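Local coordinates for secreted protein (Kutzneria albida DSM 43870, PDB 5M6Q), which is a microbial transglutaminase that probably transfers acyl groups from protein glutamine side chains to amines, at residues E23-E26 with R27-R31; P61-N64 with L65-G68; S200-R203 with H204-P208. All blocks are in the same frame, centred on the assembly; numbering follows the deposited sequence.

Interaction 1 (E23-E26 with R27-R31); sequences EAWE and RYHGR
His29 lays its imidazole over the indole of Trp25, four residues back, on the last turn of helix 18-28. The two rings form an offset stack, with the centroid of the five-membered indole ring 4.0 Å from that of the imidazole. The planes are 30° apart. Followed outward, the His29 side chain begins with CB over the six-membered indole ring, 4.2 Å from its centroid, in a CH-pi contact. CG is anti to the carbonyl carbon (chi1 -62°), which turns the imidazole back over the indole, and lies 3.9 Å from Trp25 CE2. CD2 then lies above the indole, 3.2 Å from Trp25 CE2. NE2 at the tip is 3.2 Å from Trp25 NE1, but the angle is too poor for a hydrogen bond. Each ring has a better partner: His29 ND1 bonds to Asp225, and Trp25 NE1 to Asn52. The backbone bond from His29 N to Trp25 O, 2.9 Å long, ties the same pair together. Arg31 comes to the edge of the indole with NH1, 3.5 Å from Trp25 CH2. The ring and guanidinium planes are almost perpendicular. Arg31 N donates to Glu26 O at 3.1 Å, a 6-to-1 bond as found in a Schellman motif, with Gly30 at positive phi ending the helix. Arg31 forms a salt bridge with Glu37 of helix 35-41, Asn52 belongs to helix 47-53, and Asp225 follows strand 214-223.

Interaction 2 (P61-N64 with L65-G68); sequences PPLN and LSFG
Ser66 turns its hydroxyl back onto the carbonyl of Leu63, three residues earlier. OG donates to Leu63 O at 2.8 Å. It comes from above the carbonyl plane, at a C=O...donor angle of 119°. OG stands anti to its own carbonyl carbon (chi1 -66°), which aims it at Leu63 and leaves it 4.0 Å from Leu63 CB. The same OG is hydrogen-bonded to Thr218. The larger side chains diverge from this turn. Leu63 packs on Phe127 of strand 122-131, Leu65 points away from the preceding residues and rests on Val109 of helix 109-112, and Asn64 ND2 bonds to a MES molecule, probably from the crystallisation liquor. Waters fill in between the backbone groups. One donates to Pro62 O at 2.8 Å and accepts from Leu65 N at 2.9 Å. A second accepts from Ser66 N at 2.9 Å and also lies next to Asn64 O. This is a turn leading into a short strand held on both sides: the backbones of Leu65 and Phe67 bond to strand 214-223, those of Ser66 and Gly68 to the loop segment at Val157 and Asp155.

Interaction 3 (S200-R203 with H204-P208); sequences STLR and HYSRP
Thr201 is the N-cap of the short helix 202-205, which follows directly on strand 196-200. Its OG1 accepts from His204 N at 3.0 Å, with an N-H...O angle of 153°. OG1 stands between the backbone N and the carbonyl carbon (chi1 67°), and this points it at His204 N. The Thr201 carbonyl takes the next amide, Tyr205 N, at 2.9 Å in a nearly straight bond. Replacing Thr201 with a valine would probably leave His204 N without its capping acceptor and weaken the start of the helix. His204 is also met from the strand side: Ser200 OG lies at the edge of its ring, 3.2 Å from CD2. That hydroxyl is hydrogen-bonded to His187. Tyr13 stacks on the His204 ring, and His204 NE2 bonds to a MES molecule, probably from the crystallisation liquor. Ser206, just past the helix, grips Leu202 O twice. Ser206 OG donates to Leu202 O at 2.7 Å and Ser206 N to the same oxygen at 2.9 Å, from opposite faces of the carbonyl plane. Ser206 OG also bonds to Gln215. Leu202 CD1 lies 3.3 Å from Ser206 OG. Arg207 folds back over His204, its guanidinium face against the imidazole CE1. Its NH1 donates to His204 O at 2.8 Å, with that oxygen only 2° out of the guanidinium plane.

Overall arrangement
The three contacts come in series along one chain and do not touch. Between centres, interactions 1 and 2 are about 27 Å apart, 1 and 3 about 25 Å, and 2 and 3 about 19 Å. Interactions 2 and 3 include strand residues of one antiparallel sheet. Interaction 1 ends helix 18-28, which follows the outermost strand 13-17. Interaction 2 enters strand 66-67, the other outermost strand. Interaction 3 links strand 196-200 toward strand 214-223. That last strand relates all three: Gln215 bonds to interaction 3, Thr218 to interaction 2, and Asp225, just past its end, to interaction 1. Chain segments distant in sequence thus all contact strand 214-223 or the chain end just beyond it.

Interaction 1 (E23-E26 with R27-R31)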
ATOM      1  N   GLU A  23     -17.930  -9.687   4.486  1.00 31.92           N
ATOM      2  CA  GLU A  23     -18.107 -11.034   5.010  1.00 29.50           C
ATOM      3  C   GLU A  23     -16.874 -11.898   4.779  1.00 34.72           C
ATOM      4  O   GLU A  23     -16.465 -12.621   5.668  1.00 33.80           O
ATOM      5  CB  GLU A  23     -19.333 -11.708   4.394  1.00 39.33           C
ATOM      6  CG  GLU A  23     -20.634 -11.268   5.041  1.00 50.63           C
ATOM      7  CD  GLU A  23     -21.870 -11.827   4.354  1.00 65.85           C
ATOM      8  OE1 GLU A  23     -21.751 -12.858   3.645  1.00 64.66           O
ATOM      9  OE2 GLU A  23     -22.958 -11.223   4.525  1.00 62.59           O
ATOM     10  N   ALA A  24     -16.277 -11.830   3.596  1.00 30.73           N
ATOM     11  CA  ALA A  24     -15.065 -12.603   3.368  1.00 33.08           C
ATOM     12  C   ALA A  24     -13.960 -12.106   4.292  1.00 31.33           C
ATOM     13  O   ALA A  24     -13.247 -12.902   4.899  1.00 31.86           O
ATOM     14  CB  ALA A  24     -14.638 -12.532   1.925  1.00 24.47           C
ATOM     15  N   TRP A  25     -13.840 -10.788   4.407  1.00 31.10           N
ATOM     16  CA  TRP A  25     -12.865 -10.166   5.292  1.00 27.58           C
ATOM     17  C   TRP A  25     -13.050 -10.622   6.742  1.00 34.32           C
ATOM     18  O   TRP A  25     -12.087 -10.925   7.436  1.00 33.80           O
ATOM     19  CB  TRP A  25     -12.983  -8.645   5.198  1.00 25.27           C
ATOM     20  CG  TRP A  25     -11.891  -7.862   5.875  1.00 29.65           C
ATOM     21  CD1 TRP A  25     -10.764  -7.356   5.293  1.00 26.25           C
ATOM     22  CD2 TRP A  25     -11.832  -7.489   7.255  1.00 27.99           C
ATOM     23  NE1 TRP A  25     -10.012  -6.690   6.223  1.00 33.19           N
ATOM     24  CE2 TRP A  25     -10.643  -6.753   7.435  1.00 31.47           C
ATOM     25  CE3 TRP A  25     -12.675  -7.692   8.353  1.00 26.14           C
ATOM     26  CZ2 TRP A  25     -10.263  -6.229   8.678  1.00 34.14           C
ATOM     27  CZ3 TRP A  25     -12.298  -7.173   9.585  1.00 37.59           C
ATOM     28  CH2 TRP A  25     -11.100  -6.451   9.737  1.00 34.76           C
ATOM     29  N   GLU A  26     -14.293 -10.673   7.195  1.00 33.22           N
ATOM     30  CA  GLU A  26     -14.564 -11.068   8.572  1.00 36.78           C
ATOM     31  C   GLU A  26     -14.270 -12.541   8.816  1.00 39.29           C
ATOM     32  O   GLU A  26     -13.810 -12.903   9.900  1.00 40.52           O
ATOM     33  CB  GLU A  26     -16.012 -10.745   8.946  1.00 33.87           C
ATOM     34  CG  GLU A  26     -16.255  -9.253   9.063  1.00 33.23           C
ATOM     35  CD  GLU A  26     -17.725  -8.901   9.199  1.00 38.12           C
ATOM     36  OE1 GLU A  26     -18.577  -9.783   8.962  1.00 46.33           O
ATOM     37  OE2 GLU A  26     -18.026  -7.738   9.537  1.00 40.08           O
ATOM     38  N   ARG A  27     -14.517 -13.386   7.819  1.00 34.50           N
ATOM     39  CA  ARG A  27     -14.171 -14.800   7.942  1.00 38.57           C
ATOM     40  C   ARG A  27     -12.672 -14.965   8.068  1.00 38.60           C
ATOM     41  O   ARG A  27     -12.191 -15.794   8.831  1.00 43.68           O
ATOM     42  CB  ARG A  27     -14.665 -15.619   6.741  1.00 34.51           C
ATOM     43  CG  ARG A  27     -16.158 -15.911   6.727  1.00 43.46           C
ATOM     44  CD  ARG A  27     -16.514 -17.030   5.729  1.00 49.47           C
ATOM     45  NE  ARG A  27     -16.120 -16.724   4.347  1.00 53.52           N
ATOM     46  CZ  ARG A  27     -16.813 -15.931   3.526  1.00 54.13           C
ATOM     47  NH1 ARG A  27     -17.937 -15.350   3.949  1.00 48.05           N
ATOM     48  NH2 ARG A  27     -16.382 -15.706   2.284  1.00 49.17           N
ATOM     49  N   TYR A  28     -11.933 -14.179   7.293  1.00 40.48           N
ATOM     50  CA  TYR A  28     -10.480 -14.320   7.202  1.00 40.88           C
ATOM     51  C   TYR A  28      -9.782 -13.788   8.449  1.00 39.66           C
ATOM     52  O   TYR A  28      -8.884 -14.433   8.973  1.00 42.23           O
ATOM     53  CB  TYR A  28      -9.965 -13.601   5.947  1.00 37.54           C
ATOM     54  CG  TYR A  28      -8.464 -13.613   5.736  1.00 38.61           C
ATOM     55  CD1 TYR A  28      -7.804 -14.751   5.278  1.00 42.03           C
ATOM     56  CD2 TYR A  28      -7.711 -12.467   5.957  1.00 41.66           C
ATOM     57  CE1 TYR A  28      -6.429 -14.745   5.063  1.00 43.64           C
ATOM     58  CE2 TYR A  28      -6.344 -12.452   5.749  1.00 45.05           C
ATOM     59  CZ  TYR A  28      -5.705 -13.586   5.302  1.00 48.37           C
ATOM     60  OH  TYR A  28      -4.341 -13.545   5.102  1.00 47.94           O
ATOM     61  N   HIS A  29     -10.195 -12.612   8.912  1.00 36.25           N
ATOM     62  CA  HIS A  29      -9.615 -12.011  10.113  1.00 44.26           C
ATOM     63  C   HIS A  29     -10.304 -12.508  11.387  1.00 42.98           C
ATOM     64  O   HIS A  29      -9.977 -12.075  12.490  1.00 48.06           O
ATOM     65  CB  HIS A  29      -9.688 -10.484  10.031  1.00 38.27           C
ATOM     66  CG  HIS A  29      -8.916  -9.916   8.883  1.00 38.68           C
ATOM     67  ND1 HIS A  29      -7.594  -9.551   8.986  1.00 43.17           N
ATOM     68  CD2 HIS A  29      -9.272  -9.676   7.597  1.00 38.89           C
ATOM     69  CE1 HIS A  29      -7.170  -9.096   7.820  1.00 44.55           C
ATOM     70  NE2 HIS A  29      -8.168  -9.162   6.959  1.00 37.78           N
ATOM     71  N   GLY A  30     -11.258 -13.417  11.227  1.00 44.59           N
ATOM     72  CA  GLY A  30     -11.899 -14.071  12.356  1.00 42.96           C
ATOM     73  C   GLY A  30     -12.586 -13.146  13.342  1.00 45.91           C
ATOM     74  O   GLY A  30     -12.645 -13.425  14.538  1.00 50.70           O
ATOM     75  N   ARG A  31     -13.118 -12.041  12.838  1.00 49.45           N
ATOM     76  CA  ARG A  31     -13.786 -11.076  13.693  1.00 44.51           C
ATOM     77  C   ARG A  31     -14.637 -10.122  12.886  1.00 41.06           C
ATOM     78  O   ARG A  31     -14.489 -10.001  11.672  1.00 41.56           O
ATOM     79  CB  ARG A  31     -12.775 -10.272  14.500  1.00 41.06           C
ATOM     80  CG  ARG A  31     -12.047  -9.230  13.688  1.00 38.94           C
ATOM     81  CD  ARG A  31     -11.355  -8.262  14.611  1.00 41.70           C
ATOM     82  NE  ARG A  31     -10.343  -7.481  13.922  1.00 38.74           N
ATOM     83  CZ  ARG A  31     -10.565  -6.281  13.400  1.00 44.05           C
ATOM     84  NH1 ARG A  31      -9.577  -5.636  12.791  1.00 38.58           N
ATOM     85  NH2 ARG A  31     -11.776  -5.726  13.496  1.00 42.60           N
TER

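Interaction 2 (P61-N64 with L65-G68)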
ATOM      1  N   PRO A  61      -2.739   5.709   4.036  1.00 29.55           N
ATOM      2  CA  PRO A  61      -1.626   4.757   4.006  1.00 24.62           C
ATOM      3  C   PRO A  61      -0.296   5.505   3.885  1.00 23.00           C
ATOM      4  O   PRO A  61      -0.160   6.376   3.034  1.00 25.28           O
ATOM      5  CB  PRO A  61      -1.917   3.905   2.759  1.00 24.92           C
ATOM      6  CG  PRO A  61      -3.371   4.108   2.479  1.00 27.95           C
ATOM      7  CD  PRO A  61      -3.659   5.524   2.902  1.00 25.12           C
ATOM      8  N   PRO A  62       0.678   5.169   4.728  1.00 22.34           N
ATOM      9  CA  PRO A  62       1.934   5.930   4.741  1.00 26.65           C
ATOM     10  C   PRO A  62       2.790   5.650   3.515  1.00 23.22           C
ATOM     11  O   PRO A  62       2.884   4.499   3.090  1.00 23.10           O
ATOM     12  CB  PRO A  62       2.626   5.438   6.012  1.00 30.21           C
ATOM     13  CG  PRO A  62       2.150   4.020   6.151  1.00 26.74           C
ATOM     14  CD  PRO A  62       0.747   3.963   5.572  1.00 25.58           C
ATOM     15  N   LEU A  63       3.420   6.686   2.963  1.00 21.37           N
ATOM     16  CA  LEU A  63       4.123   6.555   1.691  1.00 29.83           C
ATOM     17  C   LEU A  63       5.634   6.598   1.867  1.00 29.96           C
ATOM     18  O   LEU A  63       6.369   6.690   0.887  1.00 26.16           O
ATOM     19  CB  LEU A  63       3.669   7.655   0.730  1.00 20.66           C
ATOM     20  CG  LEU A  63       2.158   7.632   0.472  1.00 24.71           C
ATOM     21  CD1 LEU A  63       1.730   8.749  -0.488  1.00 30.80           C
ATOM     22  CD2 LEU A  63       1.719   6.279  -0.089  1.00 21.79           C
ATOM     23  N   ASN A  64       6.069   6.499   3.124  1.00 25.72           N
ATOM     24  CA  ASN A  64       7.479   6.615   3.527  1.00 32.62           C
ATOM     25  C   ASN A  64       8.434   5.735   2.736  1.00 27.56           C
ATOM     26  O   ASN A  64       9.554   6.131   2.425  1.00 21.88           O
ATOM     27  CB  ASN A  64       7.645   6.239   5.014  1.00 28.61           C
ATOM     28  CG  ASN A  64       6.712   6.993   5.922  1.00 34.51           C
ATOM     29  OD1 ASN A  64       6.012   6.397   6.743  1.00 39.61           O
ATOM     30  ND2 ASN A  64       6.711   8.316   5.801  1.00 40.04           N
ATOM     31  N   LEU A  65       8.000   4.506   2.494  1.00 23.08           N
ATOM     32  CA  LEU A  65       8.839   3.473   1.904  1.00 24.42           C
ATOM     33  C   LEU A  65       8.219   3.044   0.592  1.00 22.50           C
ATOM     34  O   LEU A  65       7.594   1.981   0.513  1.00 21.78           O
ATOM     35  CB  LEU A  65       8.987   2.271   2.844  1.00 19.20           C
ATOM     36  CG  LEU A  65       9.658   2.459   4.211  1.00 28.03           C
ATOM     37  CD1 LEU A  65       9.706   1.116   4.934  1.00 26.57           C
ATOM     38  CD2 LEU A  65      11.076   3.092   4.119  1.00 19.24           C
ATOM     39  N   SER A  66       8.397   3.882  -0.429  1.00 23.87           N
ATOM     40  CA  SER A  66       7.795   3.667  -1.750  1.00 24.79           C
ATOM     41  C   SER A  66       8.869   3.381  -2.784  1.00 22.37           C
ATOM     42  O   SER A  66       9.900   4.045  -2.801  1.00 20.96           O
ATOM     43  CB  SER A  66       6.978   4.887  -2.191  1.00 20.15           C
ATOM     44  OG  SER A  66       5.845   5.071  -1.365  1.00 21.69           O
ATOM     45  N   PHE A  67       8.597   2.440  -3.686  1.00 20.92           N
ATOM     46  CA  PHE A  67       9.614   1.997  -4.640  1.00 24.89           C
ATOM     47  C   PHE A  67       9.063   1.863  -6.067  1.00 22.22           C
ATOM     48  O   PHE A  67       7.872   1.634  -6.260  1.00 23.10           O
ATOM     49  CB  PHE A  67      10.218   0.669  -4.153  1.00 20.38           C
ATOM     50  CG  PHE A  67      10.696   0.727  -2.739  1.00 21.09           C
ATOM     51  CD1 PHE A  67      11.927   1.294  -2.435  1.00 23.31           C
ATOM     52  CD2 PHE A  67       9.914   0.259  -1.704  1.00 19.48           C
ATOM     53  CE1 PHE A  67      12.370   1.367  -1.132  1.00 19.58           C
ATOM     54  CE2 PHE A  67      10.353   0.342  -0.396  1.00 21.54           C
ATOM     55  CZ  PHE A  67      11.577   0.891  -0.109  1.00 23.52           C
ATOM     56  N   GLY A  68       9.945   2.014  -7.056  1.00 24.33           N
ATOM     57  CA  GLY A  68       9.569   1.941  -8.456  1.00 25.06           C
ATOM     58  C   GLY A  68       9.174   0.542  -8.913  1.00 26.65           C
ATOM     59  O   GLY A  68       8.441   0.387  -9.887  1.00 25.86           O
TER
HETATM   60  O   HOH W   1       5.459   3.553   3.511  1.00 23.05           O
HETATM   61  O   HOH W   2       9.833   6.401  -0.367  1.00 23.70           O

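Interaction 3 (S200-R203 with H204-P208)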
ATOM      1  N   SER A 200      -7.811  -7.805  -8.581  1.00 19.96           N
ATOM      2  CA  SER A 200      -7.208  -7.804  -9.918  1.00 24.19           C
ATOM      3  C   SER A 200      -5.860  -8.492  -9.999  1.00 23.33           C
ATOM      4  O   SER A 200      -5.147  -8.620  -8.999  1.00 22.67           O
ATOM      5  CB  SER A 200      -7.049  -6.372 -10.420  1.00 23.54           C
ATOM      6  OG  SER A 200      -8.311  -5.746 -10.513  1.00 24.97           O
ATOM      7  N   THR A 201      -5.508  -8.934 -11.199  1.00 22.75           N
ATOM      8  CA  THR A 201      -4.115  -9.254 -11.455  1.00 22.20           C
ATOM      9  C   THR A 201      -3.330  -7.952 -11.389  1.00 21.16           C
ATOM     10  O   THR A 201      -3.889  -6.870 -11.592  1.00 18.71           O
ATOM     11  CB  THR A 201      -3.892  -9.875 -12.830  1.00 21.99           C
ATOM     12  OG1 THR A 201      -4.173  -8.885 -13.813  1.00 19.74           O
ATOM     13  CG2 THR A 201      -4.783 -11.097 -13.058  1.00 21.07           C
ATOM     14  N   LEU A 202      -2.027  -8.051 -11.141  1.00 20.23           N
ATOM     15  CA  LEU A 202      -1.164  -6.881 -11.159  1.00 20.34           C
ATOM     16  C   LEU A 202      -1.198  -6.182 -12.509  1.00 22.42           C
ATOM     17  O   LEU A 202      -1.265  -4.961 -12.569  1.00 22.02           O
ATOM     18  CB  LEU A 202       0.278  -7.261 -10.809  1.00 21.56           C
ATOM     19  CG  LEU A 202       1.227  -6.061 -10.874  1.00 26.77           C
ATOM     20  CD1 LEU A 202       0.839  -5.003  -9.845  1.00 23.80           C
ATOM     21  CD2 LEU A 202       2.688  -6.482 -10.720  1.00 26.90           C
ATOM     22  N   ARG A 203      -1.170  -6.949 -13.599  1.00 22.38           N
ATOM     23  CA  ARG A 203      -1.235  -6.339 -14.917  1.00 21.85           C
ATOM     24  C   ARG A 203      -2.517  -5.502 -15.085  1.00 23.67           C
ATOM     25  O   ARG A 203      -2.495  -4.425 -15.662  1.00 22.39           O
ATOM     26  CB  ARG A 203      -1.172  -7.394 -16.028  1.00 25.40           C
ATOM     27  CG  ARG A 203      -1.120  -6.774 -17.416  1.00 32.86           C
ATOM     28  CD  ARG A 203      -1.207  -7.796 -18.546  1.00 38.59           C
ATOM     29  NE  ARG A 203      -0.504  -9.039 -18.240  1.00 56.96           N
ATOM     30  CZ  ARG A 203       0.818  -9.196 -18.278  1.00 62.26           C
ATOM     31  NH1 ARG A 203       1.611  -8.178 -18.602  1.00 66.06           N
ATOM     32  NH2 ARG A 203       1.350 -10.378 -17.983  1.00 58.60           N
ATOM     33  N   HIS A 204      -3.639  -6.004 -14.594  1.00 18.87           N
ATOM     34  CA  HIS A 204      -4.882  -5.283 -14.785  1.00 18.25           C
ATOM     35  C   HIS A 204      -4.921  -4.039 -13.904  1.00 23.10           C
ATOM     36  O   HIS A 204      -5.323  -2.953 -14.347  1.00 22.79           O
ATOM     37  CB  HIS A 204      -6.074  -6.181 -14.488  1.00 22.01           C
ATOM     38  CG  HIS A 204      -7.382  -5.468 -14.572  1.00 26.28           C
ATOM     39  ND1 HIS A 204      -7.967  -5.135 -15.771  1.00 25.67           N
ATOM     40  CD2 HIS A 204      -8.198  -4.990 -13.604  1.00 26.63           C
ATOM     41  CE1 HIS A 204      -9.096  -4.493 -15.541  1.00 28.32           C
ATOM     42  NE2 HIS A 204      -9.263  -4.395 -14.236  1.00 28.83           N
ATOM     43  N   TYR A 205      -4.505  -4.204 -12.649  1.00 21.91           N
ATOM     44  CA  TYR A 205      -4.423  -3.079 -11.730  1.00 17.94           C
ATOM     45  C   TYR A 205      -3.503  -1.979 -12.298  1.00 21.36           C
ATOM     46  O   TYR A 205      -3.766  -0.791 -12.130  1.00 20.19           O
ATOM     47  CB  TYR A 205      -3.927  -3.530 -10.343  1.00 16.83           C
ATOM     48  CG  TYR A 205      -3.724  -2.336  -9.436  1.00 21.22           C
ATOM     49  CD1 TYR A 205      -4.819  -1.660  -8.900  1.00 20.08           C
ATOM     50  CD2 TYR A 205      -2.452  -1.835  -9.183  1.00 23.52           C
ATOM     51  CE1 TYR A 205      -4.645  -0.542  -8.090  1.00 22.78           C
ATOM     52  CE2 TYR A 205      -2.270  -0.713  -8.377  1.00 18.82           C
ATOM     53  CZ  TYR A 205      -3.375  -0.079  -7.840  1.00 22.17           C
ATOM     54  OH  TYR A 205      -3.214   1.047  -7.058  1.00 23.06           O
ATOM     55  N   SER A 206      -2.451  -2.384 -13.002  1.00 23.73           N
ATOM     56  CA  SER A 206      -1.428  -1.456 -13.492  1.00 21.56           C
ATOM     57  C   SER A 206      -1.662  -0.930 -14.917  1.00 25.07           C
ATOM     58  O   SER A 206      -0.856  -0.155 -15.436  1.00 26.37           O
ATOM     59  CB  SER A 206      -0.049  -2.135 -13.451  1.00 21.13           C
ATOM     60  OG  SER A 206       0.218  -2.715 -12.184  1.00 20.96           O
ATOM     61  N   ARG A 207      -2.735  -1.365 -15.561  1.00 22.01           N
ATOM     62  CA  ARG A 207      -2.965  -1.032 -16.972  1.00 25.81           C
ATOM     63  C   ARG A 207      -2.956   0.488 -17.259  1.00 27.57           C
ATOM     64  O   ARG A 207      -3.324   1.286 -16.405  1.00 27.00           O
ATOM     65  CB  ARG A 207      -4.287  -1.645 -17.434  1.00 25.22           C
ATOM     66  CG  ARG A 207      -5.500  -0.938 -16.908  1.00 24.20           C
ATOM     67  CD  ARG A 207      -6.767  -1.750 -17.127  1.00 25.18           C
ATOM     68  NE  ARG A 207      -7.932  -0.969 -16.731  1.00 28.40           N
ATOM     69  CZ  ARG A 207      -8.295  -0.739 -15.474  1.00 29.92           C
ATOM     70  NH1 ARG A 207      -7.589  -1.245 -14.467  1.00 28.07           N
ATOM     71  NH2 ARG A 207      -9.366   0.002 -15.224  1.00 28.95           N
ATOM     72  N   PRO A 208      -2.517   0.880 -18.465  1.00 25.90           N
ATOM     73  CA  PRO A 208      -2.465   2.283 -18.883  1.00 29.27           C
ATOM     74  C   PRO A 208      -3.801   2.982 -18.705  1.00 25.61           C
ATOM     75  O   PRO A 208      -4.833   2.453 -19.099  1.00 30.89           O
ATOM     76  CB  PRO A 208      -2.093   2.191 -20.368  1.00 28.50           C
ATOM     77  CG  PRO A 208      -1.354   0.908 -20.476  1.00 26.91           C
ATOM     78  CD  PRO A 208      -2.040  -0.020 -19.534  1.00 28.14           C
TER